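Local atomic coordinates of complement factor MASP-3 (Homo sapiens, PDB entry 3DEM), a protein that is a modular serine protease of the lectin complement pathway, whose calcium-binding CUB1-EGF-CUB2 region interacts with mannan-binding lectin and ficolins. Residues L41-M44 against H45-L48; E49-L53 against C54-Y58; C72-E75 against T76-T79; L207-E210 against D211-I215. All blocks are in the same frame, centred on the assembly; numbering follows the deposited sequence.

Interaction 1: residues L41-M44 against H45-L48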
loop_
_atom_site.group_PDB
_atom_site.type_symbol
_atom_site.label_atom_id
_atom_site.label_comp_id
_atom_site.label_asym_id
_atom_site.label_seq_id
_atom_site.Cartn_x
_atom_site.Cartn_y
_atom_site.Cartn_z
ATOM N N LEU A 41 -9.087 10.516 -0.043
ATOM C CA LEU A 41 -9.676 11.521 0.841
ATOM C C LEU A 41 -10.917 10.988 1.551
ATOM O O LEU A 41 -11.782 10.376 0.923
ATOM C CB LEU A 41 -10.041 12.779 0.044
ATOM C CG LEU A 41 -10.781 13.894 0.793
ATOM C CD1 LEU A 41 -9.841 14.623 1.750
ATOM C CD2 LEU A 41 -11.404 14.870 -0.175
ATOM N N TYR A 42 -11.002 11.220 2.859
ATOM C CA TYR A 42 -12.193 10.847 3.625
ATOM C C TYR A 42 -12.510 11.834 4.758
ATOM O O TYR A 42 -11.681 12.670 5.121
ATOM C CB TYR A 42 -12.080 9.413 4.155
ATOM C CG TYR A 42 -10.892 9.171 5.051
ATOM C CD1 TYR A 42 -10.993 9.324 6.433
ATOM C CD2 TYR A 42 -9.667 8.780 4.521
ATOM C CE1 TYR A 42 -9.902 9.100 7.260
ATOM C CE2 TYR A 42 -8.573 8.554 5.337
ATOM C CZ TYR A 42 -8.696 8.716 6.704
ATOM O OH TYR A 42 -7.610 8.487 7.512
ATOM N N PHE A 43 -13.709 11.731 5.319
ATOM C CA PHE A 43 -14.168 12.703 6.308
ATOM C C PHE A 43 -14.538 12.056 7.633
ATOM O O PHE A 43 -15.135 10.980 7.658
ATOM C CB PHE A 43 -15.366 13.487 5.772
ATOM C CG PHE A 43 -15.066 14.293 4.537
ATOM C CD1 PHE A 43 -14.865 15.663 4.618
ATOM C CD2 PHE A 43 -14.997 13.682 3.290
ATOM C CE1 PHE A 43 -14.592 16.406 3.483
ATOM C CE2 PHE A 43 -14.726 14.423 2.152
ATOM C CZ PHE A 43 -14.524 15.782 2.249
ATOM N N MET A 44 -14.190 12.724 8.732
ATOM C CA MET A 44 -14.538 12.248 10.071
ATOM C C MET A 44 -15.711 13.024 10.656
ATOM O O MET A 44 -16.350 12.574 11.605
ATOM C CB MET A 44 -13.336 12.332 11.018
ATOM C CG MET A 44 -12.103 11.583 10.540
ATOM S SD MET A 44 -12.458 9.909 9.974
ATOM C CE MET A 44 -13.172 9.165 11.433
ATOM N N HIS A 45 -15.978 14.197 10.095
ATOM C CA HIS A 45 -17.099 15.030 10.522
ATOM C C HIS A 45 -17.545 15.874 9.336
ATOM O O HIS A 45 -16.719 16.414 8.606
ATOM C CB HIS A 45 -16.696 15.929 11.698
ATOM C CG HIS A 45 -17.847 16.649 12.336
ATOM N ND1 HIS A 45 -18.194 17.942 12.003
ATOM C CD2 HIS A 45 -18.728 16.258 13.287
ATOM C CE1 HIS A 45 -19.242 18.314 12.717
ATOM N NE2 HIS A 45 -19.585 17.310 13.505
ATOM N N PHE A 46 -18.852 15.977 9.131
ATOM C CA PHE A 46 -19.371 16.767 8.024
ATOM C C PHE A 46 -20.738 17.359 8.348
ATOM O O PHE A 46 -21.723 16.642 8.510
ATOM C CB PHE A 46 -19.432 15.935 6.744
ATOM C CG PHE A 46 -19.598 16.756 5.503
ATOM C CD1 PHE A 46 -18.496 17.129 4.755
ATOM C CD2 PHE A 46 -20.857 17.168 5.091
ATOM C CE1 PHE A 46 -18.646 17.890 3.612
ATOM C CE2 PHE A 46 -21.013 17.933 3.951
ATOM C CZ PHE A 46 -19.909 18.295 3.211
ATOM N N ASN A 47 -20.784 18.681 8.428
ATOM C CA ASN A 47 -21.970 19.391 8.887
ATOM C C ASN A 47 -22.137 20.680 8.096
ATOM O O ASN A 47 -21.622 21.730 8.482
ATOM C CB ASN A 47 -21.843 19.706 10.382
ATOM C CG ASN A 47 -23.171 20.054 11.019
ATOM O OD1 ASN A 47 -23.375 21.176 11.495
ATOM N ND2 ASN A 47 -24.083 19.090 11.036
ATOM N N LEU A 48 -22.848 20.593 6.978
ATOM C CA LEU A 48 -23.044 21.749 6.111
ATOM C C LEU A 48 -24.513 22.024 5.828
ATOM O O LEU A 48 -25.377 21.184 6.086
ATOM C CB LEU A 48 -22.301 21.565 4.786
ATOM C CG LEU A 48 -20.910 22.186 4.644
ATOM C CD1 LEU A 48 -19.872 21.404 5.434
ATOM C CD2 LEU A 48 -20.518 22.263 3.173
#
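Phe43 and Phe46 meet as a T-shaped pair across the corner that strand 37-47 turns at Met44. The two side chains run side by side in the same direction, and the edge of the Phe46 ring is presented to the face of the Phe43 ring: the planes stand at 88°, with centroids 5.6 Å apart. The touching atoms are Phe43 CD1 and Phe46 CD1, 3.9 Å from each other. Different first torsions bring the rings together, since Phe43 carries CG beside its backbone N (chi1 -62°) whereas Phe46 swings CG opposite its own (chi1 -164°). One face of the Phe46 ring is also covered, toward its rim, by Leu48 CD1. Met44 and His45, at the corner itself, send their side chains away from the aromatic pair, and Met44 SD comes back to the edge of the Tyr42 ring, in its plane. That side faces the second subunit, where Phe151 of the second subunit stacks on His45 and His139 of the second subunit hydrogen-bonds Tyr42 OH. The aromatic pair points instead into the CUB sandwich: Phe43 and Phe46 both touch Val59 of strand 58-62 in the facing sheet, while Met44 and His45 hold backbone hydrogen bonds to Asp113 of the adjacent strand 111-120.

Interaction 2: residues E49-L53 against C54-Y58. With CA (calcium ion), chain E.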
loop_
_atom_site.group_PDB
_atom_site.type_symbol
_atom_site.label_atom_id
_atom_site.label_comp_id
_atom_site.label_asym_id
_atom_site.label_seq_id
_atom_site.Cartn_x
_atom_site.Cartn_y
_atom_site.Cartn_z
ATOM N N GLU A 49 -24.787 23.211 5.296
ATOM C CA GLU A 49 -26.117 23.548 4.801
ATOM C C GLU A 49 -26.441 22.684 3.577
ATOM O O GLU A 49 -25.575 22.436 2.748
ATOM C CB GLU A 49 -26.165 25.027 4.412
ATOM C CG GLU A 49 -27.541 25.538 4.006
ATOM C CD GLU A 49 -27.498 26.952 3.449
ATOM O OE1 GLU A 49 -26.391 27.518 3.333
ATOM O OE2 GLU A 49 -28.570 27.503 3.125
ATOM N N SER A 50 -27.681 22.227 3.450
ATOM C CA SER A 50 -28.066 21.446 2.274
ATOM C C SER A 50 -28.680 22.333 1.182
ATOM O O SER A 50 -29.413 23.276 1.483
ATOM C CB SER A 50 -29.039 20.328 2.666
ATOM O OG SER A 50 -29.259 19.427 1.587
ATOM N N SER A 51 -28.369 22.038 -0.081
ATOM C CA SER A 51 -28.993 22.746 -1.208
ATOM C C SER A 51 -28.941 21.972 -2.530
ATOM O O SER A 51 -28.127 21.065 -2.708
ATOM C CB SER A 51 -28.389 24.142 -1.391
ATOM O OG SER A 51 -27.076 24.075 -1.917
ATOM N N TYR A 52 -29.827 22.345 -3.447
ATOM C CA TYR A 52 -29.867 21.776 -4.788
ATOM C C TYR A 52 -28.498 21.820 -5.453
ATOM O O TYR A 52 -27.924 22.891 -5.634
ATOM C CB TYR A 52 -30.879 22.544 -5.634
ATOM C CG TYR A 52 -30.885 22.207 -7.108
ATOM C CD1 TYR A 52 -31.430 21.014 -7.569
ATOM C CD2 TYR A 52 -30.379 23.100 -8.043
ATOM C CE1 TYR A 52 -31.454 20.715 -8.925
ATOM C CE2 TYR A 52 -30.401 22.812 -9.396
ATOM C CZ TYR A 52 -30.938 21.617 -9.832
ATOM O OH TYR A 52 -30.952 21.331 -11.175
ATOM N N LEU A 53 -27.983 20.648 -5.815
ATOM C CA LEU A 53 -26.683 20.538 -6.466
ATOM C C LEU A 53 -25.585 21.163 -5.617
ATOM O O LEU A 53 -24.539 21.550 -6.135
ATOM C CB LEU A 53 -26.718 21.191 -7.853
ATOM C CG LEU A 53 -27.581 20.490 -8.898
ATOM C CD1 LEU A 53 -27.469 21.177 -10.250
ATOM C CD2 LEU A 53 -27.180 19.030 -9.006
ATOM N N CYS A 54 -25.840 21.257 -4.313
ATOM C CA CYS A 54 -24.928 21.895 -3.372
ATOM C C CYS A 54 -24.507 23.278 -3.858
ATOM O O CYS A 54 -23.320 23.604 -3.898
ATOM C CB CYS A 54 -23.714 21.000 -3.106
ATOM S SG CYS A 54 -24.145 19.410 -2.337
ATOM N N GLU A 55 -25.497 24.090 -4.218
ATOM C CA GLU A 55 -25.225 25.381 -4.837
ATOM C C GLU A 55 -24.852 26.456 -3.819
ATOM O O GLU A 55 -24.100 27.374 -4.137
ATOM C CB GLU A 55 -26.393 25.837 -5.732
ATOM C CG GLU A 55 -27.750 25.972 -5.040
ATOM C CD GLU A 55 -28.864 26.328 -6.014
ATOM O OE1 GLU A 55 -28.622 26.251 -7.238
ATOM O OE2 GLU A 55 -29.977 26.686 -5.567
ATOM N N TYR A 56 -25.364 26.326 -2.598
ATOM C CA TYR A 56 -25.093 27.304 -1.547
ATOM C C TYR A 56 -23.763 27.027 -0.852
ATOM O O TYR A 56 -22.728 27.570 -1.242
ATOM C CB TYR A 56 -26.255 27.372 -0.547
ATOM C CG TYR A 56 -27.574 27.784 -1.176
ATOM C CD1 TYR A 56 -28.789 27.491 -0.563
ATOM C CD2 TYR A 56 -27.603 28.458 -2.395
ATOM C CE1 TYR A 56 -29.995 27.869 -1.142
ATOM C CE2 TYR A 56 -28.801 28.834 -2.981
ATOM C CZ TYR A 56 -29.993 28.538 -2.353
ATOM O OH TYR A 56 -31.183 28.921 -2.946
ATOM N N ASP A 57 -23.781 26.186 0.177
ATOM C CA ASP A 57 -22.546 25.786 0.846
ATOM C C ASP A 57 -22.095 24.436 0.301
ATOM O O ASP A 57 -22.921 23.568 0.017
ATOM C CB ASP A 57 -22.744 25.713 2.360
ATOM C CG ASP A 57 -23.102 27.057 2.967
ATOM O OD1 ASP A 57 -23.147 28.058 2.223
ATOM O OD2 ASP A 57 -23.340 27.116 4.191
ATOM N N TYR A 58 -20.789 24.252 0.147
ATOM C CA TYR A 58 -20.297 23.001 -0.410
ATOM C C TYR A 58 -18.821 22.706 -0.171
ATOM O O TYR A 58 -18.015 23.604 0.090
ATOM C CB TYR A 58 -20.588 22.935 -1.910
ATOM C CG TYR A 58 -19.909 24.006 -2.729
ATOM C CD1 TYR A 58 -18.580 23.875 -3.116
ATOM C CD2 TYR A 58 -20.600 25.143 -3.134
ATOM C CE1 TYR A 58 -17.954 24.848 -3.874
ATOM C CE2 TYR A 58 -19.986 26.119 -3.898
ATOM C CZ TYR A 58 -18.662 25.962 -4.262
ATOM O OH TYR A 58 -18.042 26.927 -5.016
HETATM CA CA CA E . -24.710 29.211 3.866
HETATM O O HOH W 1 -25.359 23.840 0.159
HETATM O O HOH W 2 -25.266 28.607 5.975
HETATM O O HOH W 3 -22.708 30.741 4.477
#
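Glu49 and Asp57 reach a common calcium ion through quite different torsions. Glu49 is stretched out, CG opposite the backbone N (chi1 -174°) and the chain extended beyond it, so that OE1 arrives at the ion end-on, 2.4 Å away. Asp57 turns CG beside its backbone N (chi1 -63°) and grips the calcium with both oxygens, OD1 and OD2 each at 2.5 Å. The two carboxylates stand nearly perpendicular, and Glu49 OE1 comes within 3.2 Å of Asp57 OD2, an approach the shared cation makes tolerable. Two waters, together with Asp102 and Ser104, complete the site, and Tyr21 hydrogen-bonds Asp57 OD2. Behind the metal the loop is fastened by Ser51. Its OG lies between backbone N and carbonyl carbon, where it accepts an almost straight bond from Tyr56 N (2.9 Å, 177°); its backbone O receives Cys54 N, which lies well above the carbonyl plane. Ser51 OG also donates to a water that in turn donates to Glu49 O and Asp57 O, tying the backbones of both calcium ligands together. The Tyr56 ring packs against Ser51 CB through CD1, at 3.5 Å, and Glu55 OE1 sits at the edge of the Tyr52 ring. Gathering the carboxylates of Glu49, Asp57 and Asp102 would be costly without a cation, so calcium probably holds this end of the CUB domain in shape, consistent with the part calcium-binding CUB modules play in ligand recognition.

Interaction 3: residues C72-E75 against T76-T79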
loop_
_atom_site.group_PDB
_atom_site.type_symbol
_atom_site.label_atom_id
_atom_site.label_comp_id
_atom_site.label_asym_id
_atom_site.label_seq_id
_atom_site.Cartn_x
_atom_site.Cartn_y
_atom_site.Cartn_z
ATOM N N CYS A 72 -22.568 18.383 0.474
ATOM C CA CYS A 72 -23.205 19.355 1.349
ATOM C C CYS A 72 -24.177 18.607 2.255
ATOM O O CYS A 72 -24.297 17.389 2.151
ATOM C CB CYS A 72 -23.891 20.469 0.541
ATOM S SG CYS A 72 -25.173 19.956 -0.632
ATOM N N GLY A 73 -24.851 19.318 3.153
ATOM C CA GLY A 73 -25.785 18.673 4.069
ATOM C C GLY A 73 -25.142 18.206 5.362
ATOM O O GLY A 73 -23.932 18.347 5.555
ATOM N N ARG A 74 -25.957 17.650 6.253
ATOM C CA ARG A 74 -25.465 17.177 7.541
ATOM C C ARG A 74 -25.546 15.656 7.641
ATOM O O ARG A 74 -26.558 15.054 7.281
ATOM C CB ARG A 74 -26.212 17.857 8.696
ATOM C CG ARG A 74 -27.677 17.481 8.826
ATOM C CD ARG A 74 -28.326 18.207 9.994
ATOM N NE ARG A 74 -28.644 19.599 9.683
ATOM C CZ ARG A 74 -29.851 20.023 9.311
ATOM N NH1 ARG A 74 -30.856 19.162 9.202
ATOM N NH2 ARG A 74 -30.057 21.311 9.052
ATOM N N GLU A 75 -24.467 15.047 8.126
ATOM C CA GLU A 75 -24.359 13.588 8.215
ATOM C C GLU A 75 -25.486 12.970 9.044
ATOM O O GLU A 75 -25.902 11.838 8.788
ATOM C CB GLU A 75 -22.977 13.164 8.746
ATOM C CG GLU A 75 -22.533 13.871 10.028
ATOM C CD GLU A 75 -21.025 13.782 10.266
ATOM O OE1 GLU A 75 -20.393 12.823 9.768
ATOM O OE2 GLU A 75 -20.474 14.674 10.950
ATOM N N THR A 76 -25.981 13.724 10.023
ATOM C CA THR A 76 -27.110 13.286 10.843
ATOM C C THR A 76 -28.299 12.909 9.960
ATOM O O THR A 76 -28.636 11.729 9.828
ATOM C CB THR A 76 -27.563 14.386 11.832
ATOM O OG1 THR A 76 -26.439 15.188 12.223
ATOM C CG2 THR A 76 -28.218 13.766 13.064
ATOM N N THR A 77 -28.928 13.919 9.361
ATOM C CA THR A 77 -30.051 13.707 8.451
ATOM C C THR A 77 -29.602 12.855 7.273
ATOM O O THR A 77 -28.512 13.059 6.732
ATOM C CB THR A 77 -30.608 15.039 7.913
ATOM O OG1 THR A 77 -30.761 15.971 8.992
ATOM C CG2 THR A 77 -31.960 14.823 7.232
ATOM N N ASP A 78 -30.433 11.893 6.885
ATOM C CA ASP A 78 -30.077 11.002 5.786
ATOM C C ASP A 78 -30.970 11.234 4.569
ATOM O O ASP A 78 -31.971 11.950 4.651
ATOM C CB ASP A 78 -30.113 9.539 6.232
ATOM C CG ASP A 78 -29.065 8.695 5.530
ATOM O OD1 ASP A 78 -29.282 7.469 5.407
ATOM O OD2 ASP A 78 -28.029 9.257 5.103
ATOM N N THR A 79 -30.607 10.606 3.451
ATOM C CA THR A 79 -31.144 10.974 2.144
ATOM C C THR A 79 -30.468 12.294 1.784
ATOM O O THR A 79 -31.121 13.258 1.379
ATOM C CB THR A 79 -32.687 11.125 2.154
ATOM O OG1 THR A 79 -33.279 10.025 2.859
ATOM C CG2 THR A 79 -33.246 11.165 0.729
#
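Between Arg74 and Thr77 the chain makes a tight bend: Glu75 is near-helical, Thr76 has a similar phi but a more negative psi, and Thr77 returns to an extended conformation. The bend is not closed by the usual backbone bond, because Thr77 N approaches Arg74 O at 3.4 Å with a poor angle. Instead, the side chains of the two end residues bridge it. Arg74 NH1 donates to Thr77 OG1 at 3.2 Å, with an angle of 156° at the hydrogen, and the hydroxyl lies at the edge of the guanidinium, close to its plane. The first torsion of Arg74, with CG tucked between backbone N and carbonyl carbon, brings CG and then CD next to that hydroxyl: Thr77 OG1 is 3.4 Å from Arg74 CG and 3.5 Å from Arg74 CD. A fold at chi3 (78°) then swings NH1 round to the same oxygen. Thr77 contributes OG1 from beside its own backbone N. The arginine side chain also touches Asn47 and Phe109. Glu75 heads away from the bend, and its OE2 accepts a hydrogen bond from the backbone N of Phe46, pinning this loop to strand 37-47. Within the bend, then, a charged N-H donor is given to a neutral hydroxyl rather than to a carboxylate, and the ionic partner of the guanidinium is Glu107, through a long, weak pair.

Interaction 4: residues L207-E210 against D211-I215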
loop_
_atom_site.group_PDB
_atom_site.type_symbol
_atom_site.label_atom_id
_atom_site.label_comp_id
_atom_site.label_asym_id
_atom_site.label_seq_id
_atom_site.Cartn_x
_atom_site.Cartn_y
_atom_site.Cartn_z
ATOM N N LEU A 207 15.899 -26.075 -49.113
ATOM C CA LEU A 207 15.132 -25.665 -47.944
ATOM C C LEU A 207 13.664 -25.932 -48.182
ATOM O O LEU A 207 13.157 -25.741 -49.284
ATOM C CB LEU A 207 15.322 -24.177 -47.651
ATOM C CG LEU A 207 16.738 -23.663 -47.389
ATOM C CD1 LEU A 207 16.739 -22.143 -47.324
ATOM C CD2 LEU A 207 17.305 -24.258 -46.108
ATOM N N GLN A 208 12.978 -26.357 -47.131
ATOM C CA GLN A 208 11.585 -26.729 -47.243
ATOM C C GLN A 208 10.818 -26.447 -45.950
ATOM O O GLN A 208 11.058 -27.083 -44.928
ATOM C CB GLN A 208 11.502 -28.202 -47.609
ATOM C CG GLN A 208 10.117 -28.747 -47.590
ATOM C CD GLN A 208 9.988 -29.960 -48.469
ATOM O OE1 GLN A 208 10.905 -30.797 -48.536
ATOM N NE2 GLN A 208 8.847 -30.068 -49.170
ATOM N N PHE A 209 9.906 -25.484 -45.995
ATOM C CA PHE A 209 9.092 -25.160 -44.829
ATOM C C PHE A 209 8.024 -26.221 -44.600
ATOM O O PHE A 209 7.519 -26.844 -45.547
ATOM C CB PHE A 209 8.471 -23.762 -44.961
ATOM C CG PHE A 209 9.463 -22.650 -44.779
ATOM C CD1 PHE A 209 9.679 -22.101 -43.522
ATOM C CD2 PHE A 209 10.206 -22.175 -45.854
ATOM C CE1 PHE A 209 10.611 -21.079 -43.338
ATOM C CE2 PHE A 209 11.139 -21.155 -45.681
ATOM C CZ PHE A 209 11.339 -20.608 -44.419
ATOM N N GLU A 210 7.697 -26.444 -43.335
ATOM C CA GLU A 210 6.670 -27.420 -42.992
ATOM C C GLU A 210 5.901 -27.033 -41.732
ATOM O O GLU A 210 6.329 -26.164 -40.971
ATOM C CB GLU A 210 7.288 -28.816 -42.859
ATOM C CG GLU A 210 8.471 -28.859 -41.927
ATOM C CD GLU A 210 9.382 -30.071 -42.138
ATOM O OE1 GLU A 210 9.400 -30.655 -43.247
ATOM O OE2 GLU A 210 10.102 -30.431 -41.184
ATOM N N ASP A 211 4.763 -27.689 -41.532
ATOM C CA ASP A 211 3.841 -27.406 -40.424
ATOM C C ASP A 211 3.382 -25.943 -40.405
ATOM O O ASP A 211 3.296 -25.304 -41.450
ATOM C CB ASP A 211 4.460 -27.813 -39.087
ATOM C CG ASP A 211 4.842 -29.283 -39.045
ATOM O OD1 ASP A 211 4.213 -30.099 -39.756
ATOM O OD2 ASP A 211 5.778 -29.620 -38.289
ATOM N N ILE A 212 3.088 -25.425 -39.214
ATOM C CA ILE A 212 2.586 -24.056 -39.058
ATOM C C ILE A 212 3.585 -23.013 -39.550
ATOM O O ILE A 212 4.776 -23.095 -39.259
ATOM C CB ILE A 212 2.221 -23.741 -37.580
ATOM C CG1 ILE A 212 0.937 -24.463 -37.173
ATOM C CG2 ILE A 212 2.039 -22.254 -37.371
ATOM C CD1 ILE A 212 0.789 -24.628 -35.668
ATOM N N PHE A 213 3.081 -22.048 -40.316
ATOM C CA PHE A 213 3.838 -20.863 -40.692
ATOM C C PHE A 213 3.021 -19.623 -40.324
ATOM O O PHE A 213 1.945 -19.388 -40.874
ATOM C CB PHE A 213 4.164 -20.875 -42.185
ATOM C CG PHE A 213 5.121 -19.795 -42.604
ATOM C CD1 PHE A 213 6.491 -20.028 -42.599
ATOM C CD2 PHE A 213 4.658 -18.550 -43.003
ATOM C CE1 PHE A 213 7.384 -19.045 -42.986
ATOM C CE2 PHE A 213 5.547 -17.550 -43.393
ATOM C CZ PHE A 213 6.912 -17.801 -43.388
ATOM N N ASP A 214 3.531 -18.840 -39.381
ATOM C CA ASP A 214 2.768 -17.733 -38.811
ATOM C C ASP A 214 3.722 -16.635 -38.361
ATOM O O ASP A 214 4.227 -16.651 -37.236
ATOM C CB ASP A 214 1.902 -18.236 -37.649
ATOM C CG ASP A 214 1.114 -17.130 -36.965
ATOM O OD1 ASP A 214 0.992 -16.012 -37.517
ATOM O OD2 ASP A 214 0.601 -17.395 -35.856
ATOM N N ILE A 215 3.976 -15.699 -39.272
ATOM C CA ILE A 215 4.819 -14.542 -39.008
ATOM C C ILE A 215 3.978 -13.294 -39.222
ATOM O O ILE A 215 3.335 -13.147 -40.263
ATOM C CB ILE A 215 6.056 -14.517 -39.933
ATOM C CG1 ILE A 215 6.834 -15.833 -39.811
ATOM C CG2 ILE A 215 6.963 -13.333 -39.590
ATOM C CD1 ILE A 215 8.154 -15.851 -40.561
HETATM O O HOH W 4 6.910 -23.367 -41.189
#
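Phe209 and Phe213 set their rings almost perpendicular, at 89°, with centroids 5.5 Å apart, as an offset edge-to-face pair in which Phe213 turns its edge toward the Phe209 face. The side chains cross at a slant, and contact runs along one side of each ring: Phe209 CE1 lies 3.8 Å from Phe213 CE1, and Phe209 CD1 sits 3.9 Å from Phe213 CD1. Different first torsions produce this, CG being beside the backbone N in Phe209 (chi1 -73°) and across from it in Phe213 (chi1 -171°), which lets residues four apart converge on the same side of the turn. On the backbone side of the pair, a water lies at the edge of both rings, in plane with each. The oxygen of this water is 2.9 Å from Glu210 O and 2.9 Å from Ile212 O. At the turn, Asp211 takes a positive phi, and the Glu210 side chain leads away from it. The Glu210 carboxylate forms a salt bridge with Arg272, while Asp211 has a long, weak ion pair with the same arginine; sharing that cation would soften the proximity of the two acids. The pair lies between the two sheets of the second CUB domain. Phe209, at the end of strand 205-209, packs on Leu273 of the neighbouring strand 272-277 and on Ile228 of strand 227-232 in the opposing sheet, and both rings touch Ala245 in the loop before strand 249-250.

How the interactions relate
Interactions 1, 2 and 3 cluster at the calcium end of the first CUB domain. The disulfide, Cys54 SG to Cys72 SG at 2.1 Å, joins interaction 2 to interaction 3, and Glu49 O lies 3.2 Å from Gly73 N. Interaction 1 meets interaction 3 through a probable hydrogen bond from Leu48 N to Gly73 O, 2.9 Å, and packs on interaction 2 where Leu48 CD2 touches Tyr58 N. Interaction 2 binds calcium; the side chains of Phe46 and Arg74 lie about 12 and 11 Å from it. Interaction 4 belongs to the second CUB domain, its centre about 66 Å from that of interaction 1, and similarly pairs two phenylalanines at the end of the corresponding strand.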